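Local coordinates for protein 401aa long hypothetical glucose-1-phosphate thymidylyltransferase (Sulfolobus tokodaii, PDB 2GGO) that probably makes UDP-N-acetylglucosamine and related nucleotide sugars, joining a sugar-1-phosphate to a nucleotide in one domain and acetylating in a hexapeptide-repeat domain, at residues F89-L100 against A158-F168; M1-S10 against I46-N57. All blocks are in the same frame, centred on the assembly; numbering follows the deposited sequence.

Interaction 1. Residues F89-L100 against A158-F168; sequences FNDEALIIYGDL and AGIYKLNSDIF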
loop_
_atom_site.group_PDB
_atom_site.type_symbol
_atom_site.label_atom_id
_atom_site.label_comp_id
_atom_site.label_asym_id
_atom_site.label_seq_id
_atom_site.Cartn_x
_atom_site.Cartn_y
_atom_site.Cartn_z
ATOM N N PHE A 89 18.615 -18.971 6.221
ATOM C CA PHE A 89 18.193 -19.515 7.515
ATOM C C PHE A 89 18.251 -21.044 7.650
ATOM O O PHE A 89 18.062 -21.815 6.681
ATOM C CB PHE A 89 16.815 -18.954 7.964
ATOM C CG PHE A 89 15.610 -19.734 7.445
ATOM C CD1 PHE A 89 15.044 -20.772 8.202
ATOM C CD2 PHE A 89 15.019 -19.412 6.218
ATOM C CE1 PHE A 89 13.925 -21.498 7.731
ATOM C CE2 PHE A 89 13.888 -20.128 5.748
ATOM C CZ PHE A 89 13.347 -21.173 6.511
ATOM N N ASN A 90 18.532 -21.434 8.893
ATOM C CA ASN A 90 18.324 -22.792 9.410
ATOM C C ASN A 90 17.230 -22.711 10.511
ATOM O O ASN A 90 16.795 -21.603 10.888
ATOM C CB ASN A 90 19.654 -23.367 9.951
ATOM C CG ASN A 90 20.879 -22.818 9.203
ATOM O OD1 ASN A 90 21.315 -23.373 8.185
ATOM N ND2 ASN A 90 21.429 -21.713 9.706
ATOM N N ASP A 91 16.798 -23.870 11.019
ATOM C CA ASP A 91 15.715 -23.963 12.012
ATOM C C ASP A 91 14.439 -23.335 11.453
ATOM O O ASP A 91 13.745 -23.960 10.642
ATOM C CB ASP A 91 16.083 -23.322 13.372
ATOM C CG ASP A 91 17.596 -23.227 13.599
ATOM O OD1 ASP A 91 18.240 -24.301 13.793
ATOM O OD2 ASP A 91 18.131 -22.076 13.575
ATOM N N GLU A 92 14.161 -22.094 11.865
ATOM C CA GLU A 92 12.875 -21.441 11.615
ATOM C C GLU A 92 12.987 -19.988 11.134
ATOM O O GLU A 92 13.895 -19.247 11.532
ATOM C CB GLU A 92 12.029 -21.440 12.884
ATOM C CG GLU A 92 11.943 -22.731 13.624
ATOM C CD GLU A 92 11.338 -22.548 14.983
ATOM O OE1 GLU A 92 10.102 -22.516 15.097
ATOM O OE2 GLU A 92 12.104 -22.439 15.956
ATOM N N ALA A 93 12.032 -19.569 10.310
ATOM C CA ALA A 93 11.930 -18.159 9.956
ATOM C C ALA A 93 10.482 -17.772 9.841
ATOM O O ALA A 93 9.650 -18.601 9.455
ATOM C CB ALA A 93 12.659 -17.868 8.678
ATOM N N LEU A 94 10.193 -16.528 10.248
ATOM C CA LEU A 94 8.944 -15.844 9.927
ATOM C C LEU A 94 9.120 -15.108 8.587
ATOM O O LEU A 94 10.070 -14.340 8.406
ATOM C CB LEU A 94 8.541 -14.883 11.039
ATOM C CG LEU A 94 7.123 -14.321 10.918
ATOM C CD1 LEU A 94 6.087 -15.259 11.428
ATOM C CD2 LEU A 94 7.030 -13.056 11.669
ATOM N N ILE A 95 8.225 -15.413 7.641
ATOM C CA ILE A 95 8.232 -14.861 6.293
ATOM C C ILE A 95 6.974 -14.009 6.177
ATOM O O ILE A 95 5.868 -14.472 6.494
ATOM C CB ILE A 95 8.256 -16.004 5.221
ATOM C CG1 ILE A 95 9.674 -16.457 4.874
ATOM C CG2 ILE A 95 7.639 -15.557 3.921
ATOM C CD1 ILE A 95 10.628 -16.591 6.023
ATOM N N ILE A 96 7.127 -12.741 5.817
ATOM C CA ILE A 96 5.949 -11.937 5.448
ATOM C C ILE A 96 6.133 -11.226 4.118
ATOM O O ILE A 96 7.263 -10.930 3.709
ATOM C CB ILE A 96 5.484 -10.930 6.517
ATOM C CG1 ILE A 96 6.497 -9.821 6.697
ATOM C CG2 ILE A 96 5.127 -11.628 7.856
ATOM C CD1 ILE A 96 5.943 -8.761 7.564
ATOM N N TYR A 97 5.012 -10.997 3.431
ATOM C CA TYR A 97 5.012 -10.329 2.126
ATOM C C TYR A 97 5.042 -8.847 2.334
ATOM O O TYR A 97 4.388 -8.322 3.245
ATOM C CB TYR A 97 3.828 -10.762 1.289
ATOM C CG TYR A 97 4.018 -12.156 0.784
ATOM C CD1 TYR A 97 4.908 -12.431 -0.258
ATOM C CD2 TYR A 97 3.333 -13.209 1.360
ATOM C CE1 TYR A 97 5.107 -13.742 -0.705
ATOM C CE2 TYR A 97 3.494 -14.520 0.916
ATOM C CZ TYR A 97 4.385 -14.787 -0.107
ATOM O OH TYR A 97 4.517 -16.105 -0.523
ATOM N N GLY A 98 5.844 -8.181 1.525
ATOM C CA GLY A 98 6.092 -6.769 1.721
ATOM C C GLY A 98 4.944 -5.800 1.431
ATOM O O GLY A 98 5.112 -4.594 1.629
ATOM N N ASP A 99 3.800 -6.292 0.951
ATOM C CA ASP A 99 2.712 -5.376 0.654
ATOM C C ASP A 99 1.451 -5.591 1.449
ATOM O O ASP A 99 0.409 -5.092 1.079
ATOM C CB ASP A 99 2.397 -5.345 -0.834
ATOM C CG ASP A 99 2.321 -6.712 -1.447
ATOM O OD1 ASP A 99 2.158 -7.710 -0.706
ATOM O OD2 ASP A 99 2.428 -6.785 -2.687
ATOM N N LEU A 100 1.559 -6.314 2.560
ATOM C CA LEU A 100 0.418 -6.576 3.396
ATOM C C LEU A 100 0.413 -5.570 4.495
ATOM O O LEU A 100 1.457 -5.248 5.056
ATOM C CB LEU A 100 0.520 -7.946 4.067
ATOM C CG LEU A 100 1.035 -9.148 3.276
ATOM C CD1 LEU A 100 1.338 -10.326 4.264
ATOM C CD2 LEU A 100 0.070 -9.567 2.108
ATOM N N ALA A 158 -3.189 -15.499 4.032
ATOM C CA ALA A 158 -2.870 -14.140 4.508
ATOM C C ALA A 158 -1.413 -13.698 4.248
ATOM O O ALA A 158 -1.068 -12.552 4.538
ATOM C CB ALA A 158 -3.195 -14.001 5.978
ATOM N N GLY A 159 -0.576 -14.594 3.707
ATOM C CA GLY A 159 0.839 -14.326 3.402
ATOM C C GLY A 159 1.781 -14.058 4.571
ATOM O O GLY A 159 2.790 -13.367 4.396
ATOM N N ILE A 160 1.440 -14.582 5.755
ATOM C CA ILE A 160 2.321 -14.625 6.951
ATOM C C ILE A 160 2.697 -16.081 7.335
ATOM O O ILE A 160 1.866 -16.865 7.780
ATOM C CB ILE A 160 1.663 -13.941 8.170
ATOM C CG1 ILE A 160 1.376 -12.471 7.859
ATOM C CG2 ILE A 160 2.553 -14.080 9.436
ATOM C CD1 ILE A 160 0.311 -11.874 8.714
ATOM N N TYR A 161 3.952 -16.440 7.122
ATOM C CA TYR A 161 4.400 -17.813 7.291
ATOM C C TYR A 161 5.372 -17.942 8.437
ATOM O O TYR A 161 6.171 -17.050 8.670
ATOM C CB TYR A 161 5.147 -18.268 6.039
ATOM C CG TYR A 161 4.361 -18.182 4.766
ATOM C CD1 TYR A 161 5.003 -17.941 3.560
ATOM C CD2 TYR A 161 2.971 -18.331 4.756
ATOM C CE1 TYR A 161 4.282 -17.869 2.354
ATOM C CE2 TYR A 161 2.230 -18.251 3.561
ATOM C CZ TYR A 161 2.894 -18.041 2.357
ATOM O OH TYR A 161 2.184 -17.973 1.158
ATOM N N LYS A 162 5.324 -19.073 9.125
ATOM C CA LYS A 162 6.392 -19.474 10.047
ATOM C C LYS A 162 6.828 -20.866 9.570
ATOM O O LYS A 162 6.119 -21.867 9.768
ATOM C CB LYS A 162 5.878 -19.520 11.495
ATOM C CG LYS A 162 6.897 -19.382 12.589
ATOM C CD LYS A 162 7.791 -20.607 12.756
ATOM C CE LYS A 162 7.018 -21.837 13.236
ATOM N NZ LYS A 162 7.843 -23.072 13.511
ATOM N N LEU A 163 7.986 -20.906 8.918
ATOM C CA LEU A 163 8.422 -22.093 8.201
ATOM C C LEU A 163 9.755 -22.548 8.745
ATOM O O LEU A 163 10.617 -21.722 9.098
ATOM C CB LEU A 163 8.526 -21.833 6.688
ATOM C CG LEU A 163 7.291 -21.326 5.919
ATOM C CD1 LEU A 163 7.670 -20.951 4.522
ATOM C CD2 LEU A 163 6.140 -22.314 5.905
ATOM N N ASN A 164 9.890 -23.870 8.844
ATOM C CA ASN A 164 11.155 -24.497 9.229
ATOM C C ASN A 164 12.008 -24.855 8.003
ATOM O O ASN A 164 11.492 -24.938 6.884
ATOM C CB ASN A 164 10.888 -25.709 10.107
ATOM C CG ASN A 164 9.803 -25.450 11.120
ATOM O OD1 ASN A 164 9.867 -24.494 11.890
ATOM N ND2 ASN A 164 8.789 -26.296 11.118
ATOM N N SER A 165 13.307 -25.046 8.213
ATOM C CA SER A 165 14.242 -25.313 7.124
ATOM C C SER A 165 13.839 -26.464 6.160
ATOM O O SER A 165 14.438 -26.612 5.093
ATOM C CB SER A 165 15.647 -25.529 7.695
ATOM O OG SER A 165 15.586 -26.239 8.924
ATOM N N ASP A 166 12.826 -27.257 6.518
ATOM C CA ASP A 166 12.244 -28.266 5.611
ATOM C C ASP A 166 11.662 -27.657 4.356
ATOM O O ASP A 166 11.403 -28.371 3.392
ATOM C CB ASP A 166 11.092 -29.018 6.266
ATOM C CG ASP A 166 11.379 -29.395 7.679
ATOM O OD1 ASP A 166 12.573 -29.627 7.981
ATOM O OD2 ASP A 166 10.409 -29.448 8.478
ATOM N N ILE A 167 11.405 -26.354 4.378
ATOM C CA ILE A 167 10.841 -25.708 3.216
ATOM C C ILE A 167 11.773 -25.812 1.994
ATOM O O ILE A 167 11.291 -25.982 0.864
ATOM C CB ILE A 167 10.413 -24.238 3.490
ATOM C CG1 ILE A 167 9.364 -23.787 2.456
ATOM C CG2 ILE A 167 11.623 -23.283 3.517
ATOM C CD1 ILE A 167 8.181 -24.755 2.264
ATOM N N PHE A 168 13.089 -25.747 2.226
ATOM C CA PHE A 168 14.074 -25.738 1.134
ATOM C C PHE A 168 14.025 -27.013 0.292
ATOM O O PHE A 168 14.115 -26.965 -0.934
ATOM C CB PHE A 168 15.477 -25.485 1.676
ATOM C CG PHE A 168 15.599 -24.204 2.452
ATOM C CD1 PHE A 168 15.573 -22.970 1.797
ATOM C CD2 PHE A 168 15.734 -24.225 3.845
ATOM C CE1 PHE A 168 15.685 -21.775 2.521
ATOM C CE2 PHE A 168 15.844 -23.037 4.580
ATOM C CZ PHE A 168 15.826 -21.812 3.913
#

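Interaction 2. Residues M1-S10 against I46-N57; sequences MKAFILAAGS and IRDITVIVSSKN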
loop_
_atom_site.group_PDB
_atom_site.type_symbol
_atom_site.label_atom_id
_atom_site.label_comp_id
_atom_site.label_asym_id
_atom_site.label_seq_id
_atom_site.Cartn_x
_atom_site.Cartn_y
_atom_site.Cartn_z
ATOM N N MET A 1 14.063 -15.835 16.764
ATOM C CA MET A 1 13.374 -16.045 15.467
ATOM C C MET A 1 13.980 -15.081 14.448
ATOM O O MET A 1 14.375 -13.979 14.793
ATOM C CB MET A 1 11.888 -15.737 15.624
ATOM C CG MET A 1 10.971 -16.904 15.577
ATOM S SD MET A 1 10.818 -17.560 13.904
ATOM C CE MET A 1 10.226 -19.185 14.317
ATOM N N LYS A 2 14.080 -15.505 13.195
ATOM C CA LYS A 2 14.441 -14.586 12.116
ATOM C C LYS A 2 13.190 -14.274 11.322
ATOM O O LYS A 2 12.308 -15.129 11.188
ATOM C CB LYS A 2 15.475 -15.209 11.197
ATOM C CG LYS A 2 16.873 -14.744 11.434
ATOM C CD LYS A 2 17.841 -15.559 10.555
ATOM C CE LYS A 2 18.913 -14.691 9.884
ATOM N NZ LYS A 2 20.148 -14.488 10.724
ATOM N N ALA A 3 13.112 -13.037 10.821
ATOM C CA ALA A 3 12.004 -12.614 9.971
ATOM C C ALA A 3 12.560 -12.243 8.601
ATOM O O ALA A 3 13.652 -11.690 8.498
ATOM C CB ALA A 3 11.279 -11.450 10.592
ATOM N N PHE A 4 11.825 -12.594 7.546
ATOM C CA PHE A 4 12.148 -12.175 6.179
ATOM C C PHE A 4 10.946 -11.486 5.631
ATOM O O PHE A 4 9.858 -12.063 5.626
ATOM C CB PHE A 4 12.539 -13.356 5.280
ATOM C CG PHE A 4 13.852 -14.002 5.677
ATOM C CD1 PHE A 4 15.041 -13.682 5.011
ATOM C CD2 PHE A 4 13.905 -14.904 6.749
ATOM C CE1 PHE A 4 16.271 -14.269 5.398
ATOM C CE2 PHE A 4 15.130 -15.482 7.162
ATOM C CZ PHE A 4 16.313 -15.168 6.488
ATOM N N ILE A 5 11.137 -10.237 5.208
ATOM C CA ILE A 5 10.096 -9.467 4.491
ATOM C C ILE A 5 10.385 -9.540 2.999
ATOM O O ILE A 5 11.463 -9.162 2.568
ATOM C CB ILE A 5 10.034 -8.008 4.953
ATOM C CG1 ILE A 5 9.744 -7.962 6.446
ATOM C CG2 ILE A 5 8.909 -7.230 4.178
ATOM C CD1 ILE A 5 10.155 -6.665 7.110
ATOM N N LEU A 6 9.446 -10.084 2.232
ATOM C CA LEU A 6 9.618 -10.224 0.801
ATOM C C LEU A 6 9.044 -8.954 0.141
ATOM O O LEU A 6 7.818 -8.749 0.084
ATOM C CB LEU A 6 8.949 -11.503 0.304
ATOM C CG LEU A 6 9.279 -12.811 1.055
ATOM C CD1 LEU A 6 8.592 -14.039 0.464
ATOM C CD2 LEU A 6 10.725 -13.003 1.107
ATOM N N ALA A 7 9.973 -8.101 -0.295
ATOM C CA ALA A 7 9.699 -6.778 -0.856
ATOM C C ALA A 7 10.377 -6.611 -2.220
ATOM O O ALA A 7 10.936 -5.553 -2.520
ATOM C CB ALA A 7 10.183 -5.717 0.098
ATOM N N ALA A 8 10.318 -7.650 -3.040
ATOM C CA ALA A 8 11.123 -7.688 -4.285
ATOM C C ALA A 8 10.430 -7.471 -5.640
ATOM O O ALA A 8 11.142 -7.252 -6.632
ATOM C CB ALA A 8 11.964 -8.941 -4.341
ATOM N N GLY A 9 9.090 -7.534 -5.713
ATOM C CA GLY A 9 8.327 -6.901 -6.854
ATOM C C GLY A 9 8.875 -5.511 -7.274
ATOM O O GLY A 9 9.583 -4.863 -6.476
ATOM N N SER A 10 8.507 -4.953 -8.448
ATOM C CA SER A 10 7.163 -4.991 -9.069
ATOM C C SER A 10 5.998 -4.959 -8.040
ATOM O O SER A 10 5.478 -6.003 -7.598
ATOM C CB SER A 10 7.009 -6.090 -10.139
ATOM O OG SER A 10 6.147 -5.632 -11.181
ATOM N N ILE A 46 10.978 -10.030 17.569
ATOM C CA ILE A 46 11.794 -10.414 16.424
ATOM C C ILE A 46 12.614 -9.205 16.050
ATOM O O ILE A 46 12.043 -8.111 15.825
ATOM C CB ILE A 46 10.961 -10.879 15.220
ATOM C CG1 ILE A 46 10.135 -12.077 15.604
ATOM C CG2 ILE A 46 11.885 -11.266 14.027
ATOM C CD1 ILE A 46 9.407 -12.682 14.457
ATOM N N ARG A 47 13.932 -9.391 16.003
ATOM C CA ARG A 47 14.870 -8.270 15.806
ATOM C C ARG A 47 15.762 -8.481 14.616
ATOM O O ARG A 47 16.232 -7.524 13.963
ATOM C CB ARG A 47 15.753 -8.127 17.012
ATOM C CG ARG A 47 15.006 -7.907 18.271
ATOM C CD ARG A 47 14.264 -6.625 18.340
ATOM N NE ARG A 47 15.121 -5.472 18.145
ATOM C CZ ARG A 47 14.790 -4.236 18.513
ATOM N NH1 ARG A 47 13.645 -3.992 19.175
ATOM N NH2 ARG A 47 15.628 -3.230 18.249
ATOM N N ASP A 48 15.970 -9.760 14.323
ATOM C CA ASP A 48 16.770 -10.136 13.187
ATOM C C ASP A 48 15.908 -10.160 11.947
ATOM O O ASP A 48 15.364 -11.226 11.554
ATOM C CB ASP A 48 17.411 -11.488 13.414
ATOM C CG ASP A 48 18.440 -11.802 12.374
ATOM O OD1 ASP A 48 18.546 -11.050 11.378
ATOM O OD2 ASP A 48 19.144 -12.808 12.550
ATOM N N ILE A 49 15.787 -8.976 11.346
ATOM C CA ILE A 49 14.867 -8.791 10.218
ATOM C C ILE A 49 15.668 -8.562 8.966
ATOM O O ILE A 49 16.573 -7.770 8.966
ATOM C CB ILE A 49 13.850 -7.638 10.462
ATOM C CG1 ILE A 49 13.170 -7.818 11.828
ATOM C CG2 ILE A 49 12.866 -7.567 9.283
ATOM C CD1 ILE A 49 12.530 -6.540 12.473
ATOM N N THR A 50 15.308 -9.276 7.915
ATOM C CA THR A 50 15.940 -9.164 6.631
ATOM C C THR A 50 14.887 -8.831 5.571
ATOM O O THR A 50 13.832 -9.495 5.492
ATOM C CB THR A 50 16.583 -10.490 6.237
ATOM O OG1 THR A 50 17.542 -10.843 7.227
ATOM C CG2 THR A 50 17.292 -10.376 4.882
ATOM N N VAL A 51 15.182 -7.841 4.730
ATOM C CA VAL A 51 14.345 -7.595 3.546
ATOM C C VAL A 51 14.964 -8.154 2.260
ATOM O O VAL A 51 16.076 -7.814 1.906
ATOM C CB VAL A 51 14.038 -6.092 3.361
ATOM C CG1 VAL A 51 12.826 -5.918 2.472
ATOM C CG2 VAL A 51 13.800 -5.460 4.688
ATOM N N ILE A 52 14.245 -9.012 1.561
ATOM C CA ILE A 52 14.662 -9.396 0.214
ATOM C C ILE A 52 14.074 -8.372 -0.771
ATOM O O ILE A 52 12.874 -8.116 -0.797
ATOM C CB ILE A 52 14.245 -10.825 -0.119
ATOM C CG1 ILE A 52 14.963 -11.771 0.862
ATOM C CG2 ILE A 52 14.602 -11.180 -1.578
ATOM C CD1 ILE A 52 14.088 -12.873 1.429
ATOM N N VAL A 53 14.961 -7.755 -1.526
ATOM C CA VAL A 53 14.620 -6.660 -2.405
ATOM C C VAL A 53 15.172 -6.949 -3.812
ATOM O O VAL A 53 15.849 -7.959 -4.032
ATOM C CB VAL A 53 15.156 -5.311 -1.847
ATOM C CG1 VAL A 53 14.732 -5.141 -0.425
ATOM C CG2 VAL A 53 16.685 -5.193 -1.944
ATOM N N SER A 54 14.858 -6.091 -4.778
ATOM C CA SER A 54 15.488 -6.202 -6.076
ATOM C C SER A 54 16.759 -5.359 -6.057
ATOM O O SER A 54 16.876 -4.423 -5.256
ATOM C CB SER A 54 14.518 -5.753 -7.163
ATOM O OG SER A 54 14.221 -4.372 -7.014
ATOM N N SER A 55 17.716 -5.698 -6.923
ATOM C CA SER A 55 19.004 -4.957 -7.026
ATOM C C SER A 55 18.800 -3.483 -7.334
ATOM O O SER A 55 19.430 -2.615 -6.703
ATOM C CB SER A 55 19.889 -5.596 -8.085
ATOM O OG SER A 55 19.640 -7.003 -8.120
ATOM N N LYS A 56 17.893 -3.212 -8.284
ATOM C CA LYS A 56 17.384 -1.841 -8.533
ATOM C C LYS A 56 17.110 -1.099 -7.238
ATOM O O LYS A 56 17.502 0.067 -7.107
ATOM C CB LYS A 56 16.117 -1.809 -9.422
ATOM C CG LYS A 56 15.297 -3.133 -9.477
ATOM C CD LYS A 56 13.938 -3.065 -10.255
ATOM C CE LYS A 56 12.715 -2.686 -9.365
ATOM N NZ LYS A 56 11.989 -3.869 -8.763
ATOM N N ASN A 57 16.455 -1.777 -6.280
ATOM C CA ASN A 57 15.948 -1.127 -5.052
ATOM C C ASN A 57 16.863 -1.221 -3.818
ATOM O O ASN A 57 16.598 -0.602 -2.789
ATOM C CB ASN A 57 14.514 -1.599 -4.734
ATOM C CG ASN A 57 13.509 -1.256 -5.844
ATOM O OD1 ASN A 57 13.763 -0.404 -6.699
ATOM N ND2 ASN A 57 12.356 -1.934 -5.833
HETATM O O HOH W 1 15.082 -11.610 16.320
HETATM O O HOH W 2 16.475 -12.478 9.049
HETATM O O HOH W 3 12.434 -4.274 -4.211
#

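Interaction 1. Residues F89-L100 against A158-F168
An antiparallel strand pair in the mixed sheet of the nucleotidyltransferase domain brings Glu-92 to Ile-96 alongside Ile-160 to Asn-164. Four backbone bonds hold the hydrogen-bonded pairs Ala-93 with Leu-163 and Ile-95 with Tyr-161. The bond from Tyr-161 N to Ile-95 O is 2.8 Å long and nearly straight, at 174°. At one end Lys-162 NZ makes a salt bridge to Glu-92 OE1 at 2.8 Å, on that oxygen's anti lone pair. The lysine chain is bent at chi2 and chi3, which curls NZ back to this carboxylate. NZ also meets Asn-164 OD1 at 3.0 Å, in the amide plane on a lone pair, and the backbone atoms Leu-114 O and Glu-116 O. Four oxygens surround NZ, so its three N-H must be shared among them. At the other end the Tyr-97 and Tyr-161 rings stand at 83° to each other. Tyr-97 CE2 lies 3.7 Å from Tyr-161 CE1, and a weak hydrogen bond of 3.4 Å links Tyr-97 OH and Tyr-161 OH. The stronger partner of Tyr-161 OH is Asn-157. Both Tyr-97 and Asn-157 probably bind N-acetylglucosamine 1-phosphate. Gly-159 CA lies at the Tyr-97 ring edge, where a side chain would clash. On the sheet face of Ala-93 and Leu-163, Ala-93 CB sits over the centre of one face of the Phe-89 ring. Helix 106-111 packs on Leu-94, Ile-160 and Lys-162, and helix 184-194 on Tyr-97 and Tyr-161. Strands 2-6 and 117-123 flank the pair in the sheet.

Interaction 2. Residues M1-S10 against I46-N57
Two parallel strands of the nucleotide-binding sheet pair here, Ala-3 to Leu-6 against Ile-49 to Ile-52. Five backbone hydrogen bonds alternate between them, from Ala-3 N to Asp-48 O (3.0 Å) through to Ala-7 N to Ile-52 O (2.9 Å). At the start Lys-2 NZ makes a 2.7 Å salt bridge to Asp-48 OD2, on the syn side and 26° out of the carboxylate plane. Bends at the far end of the lysine chain bring NZ to OD2. A methionine in place of Lys-2 would probably leave the Asp-48 carboxylate without this charged mate. On the same face Phe-4 CD1 rests 3.8 Å from Thr-50 CB, side by side. Ile-52 CD1 packs tightly on Leu-6 CD2 at 3.4 Å. On the other face Ile-5 CD1 meets Ile-49 CG2 at 3.6 Å, and helix 33-43 covers Ala-3 and Ile-5. Past the strands one water accepts from Ser-54 N and Asn-57 ND2 and donates to Ala-7 O, at 2.6 Å. It ties the two loops together where Ala-8, Gly-9 and Ser-10 probably bind the nucleoside triphosphate. A first strand running into a glycine-containing nucleotide loop is typical of the Rossmann-like GT-A fold.

Overall arrangement
Interactions 1 and 2 share one mixed sheet, with centres about 11 Å apart. Strands 2-6 and 92-97 are its neighbouring parallel members and join the two contacts. The order across the four strands is 48-53, 2-6, 92-97, 155-164. Leu-94 O lies 2.6 Å from Phe-4 N, a probable hydrogen bond. Met-1 CE lies against the aliphatic parts of the Glu-92 and Lys-162 side chains. The loop 8-10 of interaction 2 probably serves the nucleotide, and Tyr-97 of interaction 1 the sugar phosphate. The side chains of Leu-6 and Tyr-97 come within about 4 Å of each other, so the strand leading into the loop packs beside Tyr-97.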